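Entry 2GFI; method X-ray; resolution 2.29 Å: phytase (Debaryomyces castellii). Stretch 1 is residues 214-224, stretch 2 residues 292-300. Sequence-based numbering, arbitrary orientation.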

# COMPACT_ATOMS: atom_id res chain seq x y z
N TYR A 214 7.30 42.31 -17.91
CA TYR A 214 7.62 41.06 -17.26
C TYR A 214 8.67 40.34 -18.09
O TYR A 214 8.45 40.01 -19.25
CB TYR A 214 6.37 40.20 -17.06
CG TYR A 214 6.63 38.77 -16.67
CD1 TYR A 214 7.34 38.45 -15.51
CD2 TYR A 214 6.18 37.71 -17.48
CE1 TYR A 214 7.59 37.10 -15.15
CE2 TYR A 214 6.42 36.38 -17.14
CZ TYR A 214 7.12 36.08 -15.98
OH TYR A 214 7.36 34.78 -15.63
N ASN A 215 9.83 40.13 -17.49
CA ASN A 215 10.85 39.35 -18.14
C ASN A 215 11.06 38.05 -17.36
O ASN A 215 11.69 38.05 -16.29
CB ASN A 215 12.13 40.19 -18.26
CG ASN A 215 13.23 39.45 -18.97
OD1 ASN A 215 13.00 38.46 -19.68
ND2 ASN A 215 14.45 39.93 -18.80
N GLU A 216 10.53 36.94 -17.88
CA GLU A 216 10.66 35.64 -17.21
C GLU A 216 12.11 35.24 -17.08
O GLU A 216 12.48 34.51 -16.16
CB GLU A 216 9.85 34.54 -17.90
CG GLU A 216 10.19 34.28 -19.35
CD GLU A 216 9.51 33.02 -19.88
OE1 GLU A 216 8.40 32.68 -19.37
OE2 GLU A 216 10.08 32.37 -20.81
N ASN A 217 12.94 35.74 -17.99
CA ASN A 217 14.36 35.42 -17.96
C ASN A 217 15.24 36.42 -17.24
O ASN A 217 16.45 36.31 -17.29
CB ASN A 217 14.87 35.12 -19.36
CG ASN A 217 14.17 33.93 -19.96
OD1 ASN A 217 13.52 34.04 -21.02
ND2 ASN A 217 14.24 32.79 -19.29
N ALA A 218 14.62 37.37 -16.54
CA ALA A 218 15.37 38.39 -15.82
C ALA A 218 16.43 37.83 -14.89
O ALA A 218 17.45 38.47 -14.66
CB ALA A 218 14.43 39.29 -15.03
N ASN A 219 16.21 36.64 -14.35
CA ASN A 219 17.08 36.14 -13.28
C ASN A 219 17.88 34.92 -13.67
O ASN A 219 18.37 34.21 -12.81
CB ASN A 219 16.26 35.83 -12.05
CG ASN A 219 15.65 37.06 -11.44
OD1 ASN A 219 14.42 37.12 -11.17
ND2 ASN A 219 16.50 38.07 -11.21
N THR A 220 18.03 34.69 -14.97
CA THR A 220 18.71 33.49 -15.43
C THR A 220 20.14 33.36 -14.91
O THR A 220 20.56 32.26 -14.60
CB THR A 220 18.67 33.38 -16.98
OG1 THR A 220 18.90 34.67 -17.53
CG2 THR A 220 17.25 33.06 -17.46
N ALA A 221 20.88 34.47 -14.83
CA ALA A 221 22.28 34.42 -14.39
C ALA A 221 22.43 33.96 -12.93
O ALA A 221 23.37 33.24 -12.61
CB ALA A 221 23.00 35.79 -14.61
N ILE A 222 21.51 34.39 -12.06
CA ILE A 222 21.38 33.89 -10.69
C ILE A 222 21.13 32.39 -10.70
O ILE A 222 21.85 31.61 -10.08
CB ILE A 222 20.20 34.57 -9.95
CG1 ILE A 222 20.45 36.09 -9.81
CG2 ILE A 222 20.01 33.91 -8.60
CD1 ILE A 222 19.28 36.91 -9.11
N VAL A 223 20.11 32.00 -11.44
CA VAL A 223 19.70 30.60 -11.50
C VAL A 223 20.85 29.71 -11.97
O VAL A 223 21.06 28.62 -11.42
CB VAL A 223 18.42 30.44 -12.36
CG1 VAL A 223 18.20 29.00 -12.74
CG2 VAL A 223 17.23 31.03 -11.61
N ASP A 224 21.60 30.20 -12.95
CA ASP A 224 22.72 29.47 -13.54
C ASP A 224 23.92 29.30 -12.60
O ASP A 224 24.79 28.50 -12.87
CB ASP A 224 23.14 30.14 -14.86
CG ASP A 224 22.12 29.92 -15.99
OD1 ASP A 224 21.16 29.13 -15.83
OD2 ASP A 224 22.20 30.52 -17.08
N TYR A 292 11.15 29.51 -9.43
CA TYR A 292 10.99 30.52 -8.40
C TYR A 292 11.38 31.90 -8.94
O TYR A 292 10.65 32.87 -8.73
CB TYR A 292 11.78 30.21 -7.13
CG TYR A 292 11.74 31.38 -6.17
CD1 TYR A 292 10.62 31.59 -5.35
CD2 TYR A 292 12.79 32.30 -6.11
CE1 TYR A 292 10.56 32.67 -4.47
CE2 TYR A 292 12.74 33.39 -5.24
CZ TYR A 292 11.61 33.56 -4.42
OH TYR A 292 11.54 34.63 -3.57
N TYR A 293 12.49 31.96 -9.67
CA TYR A 293 13.03 33.24 -10.12
C TYR A 293 12.39 33.79 -11.39
O TYR A 293 12.51 34.98 -11.70
CB TYR A 293 14.56 33.17 -10.28
CG TYR A 293 15.28 33.27 -8.98
CD1 TYR A 293 15.39 34.50 -8.32
CD2 TYR A 293 15.84 32.12 -8.36
CE1 TYR A 293 16.04 34.61 -7.12
CE2 TYR A 293 16.49 32.21 -7.15
CZ TYR A 293 16.59 33.47 -6.54
OH TYR A 293 17.24 33.63 -5.36
N SER A 294 11.70 32.91 -12.11
CA SER A 294 11.02 33.29 -13.34
C SER A 294 9.54 33.51 -13.12
O SER A 294 8.99 34.47 -13.62
CB SER A 294 11.23 32.19 -14.38
OG SER A 294 12.61 31.90 -14.40
N ASN A 295 8.91 32.59 -12.39
CA ASN A 295 7.45 32.56 -12.29
C ASN A 295 6.88 32.87 -10.93
O ASN A 295 5.67 32.83 -10.76
CB ASN A 295 6.90 31.19 -12.70
CG ASN A 295 7.48 30.70 -14.00
OD1 ASN A 295 7.76 31.48 -14.90
ND2 ASN A 295 7.65 29.37 -14.11
N SER A 296 7.74 33.13 -9.96
CA SER A 296 7.29 33.38 -8.62
C SER A 296 7.97 34.63 -8.04
O SER A 296 8.44 35.49 -8.78
CB SER A 296 7.53 32.14 -7.77
OG SER A 296 6.74 32.16 -6.60
N ALA A 297 8.04 34.71 -6.72
CA ALA A 297 8.44 35.93 -6.04
C ALA A 297 9.90 36.34 -6.29
O ALA A 297 10.31 37.44 -5.92
CB ALA A 297 8.15 35.81 -4.53
N GLY A 298 10.67 35.45 -6.90
CA GLY A 298 12.04 35.78 -7.33
C GLY A 298 11.99 36.86 -8.40
O GLY A 298 12.90 37.65 -8.52
N ASN A 299 10.92 36.89 -9.17
CA ASN A 299 10.76 37.86 -10.23
C ASN A 299 9.80 38.96 -9.76
O ASN A 299 8.64 38.67 -9.40
CB ASN A 299 10.24 37.19 -11.51
CG ASN A 299 10.26 38.12 -12.72
OD1 ASN A 299 9.55 39.12 -12.75
ND2 ASN A 299 11.07 37.78 -13.72
N ASN A 300 10.30 40.21 -9.76
CA ASN A 300 9.56 41.36 -9.24
C ASN A 300 8.20 41.61 -9.92
O ASN A 300 7.32 42.27 -9.36
CB ASN A 300 10.44 42.65 -9.17
CG ASN A 300 11.01 43.12 -10.56
OD1 ASN A 300 10.61 42.65 -11.63
ND2 ASN A 300 11.97 44.08 -10.51
O HOH W 1 10.26 40.79 -14.71
O HOH W 2 12.99 36.06 -14.09
O HOH W 3 15.19 33.54 -14.47

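Three residues cover the most surface in this contact: Tyr293, Asn299 and Asn219. Tyr293, in the last turn of a helix, points its CA-to-CB bond toward the first stretch and offers it a broad, buried aromatic ring. Ile222, on the helix that follows Asn219, lays its CG2 methyl over one face of that ring, 4.2 Å from the centroid and 17° off the normal, a CH-pi contact. Val223 adds CG2 at 3.7 Å from Tyr293 CB. Branched aliphatic side chains suit this place because they pack closely against a ring without needing polar partners, while the Tyr293 hydroxyl is satisfied elsewhere in the structure.

Asn299 works differently. Its amide carries a donor and an acceptor, and both are used. Asn299 ND2 donates to Asn215 O at 2.7 Å, holding the carbonyl oxygen that also accepts a hydrogen bond from Ala218 N at 3.0 Å within a type I turn, so one oxygen serves both turn and contact. Asn299 ND2 also donates to water 2 at 2.6 Å. Asn299 OD1 takes a proton from water 1 at 2.7 Å, and that water accepts from Asn215 N at 2.9 Å. Asn299 OD1 also lies at the edge of the Tyr214 ring, near its plane, 3.6 Å from Tyr214 CD1.

Asn219 stands right before the helix, its CA-to-CB bond directed toward the second stretch; its CB lies 3.6 Å from Tyr293 CB. A compact side chain suits this tight spot; its amide is probably turned over in the model, and whether it bonds Tyr293 O and Gly298 O stays open.

At the start of the first stretch, the CA-to-CB bond of Tyr214 points sideways, but its long side chain brings OH within 2.6 Å of Ser294 O, to which it donates a hydrogen bond. Reach and a terminal donor make tyrosine apt here.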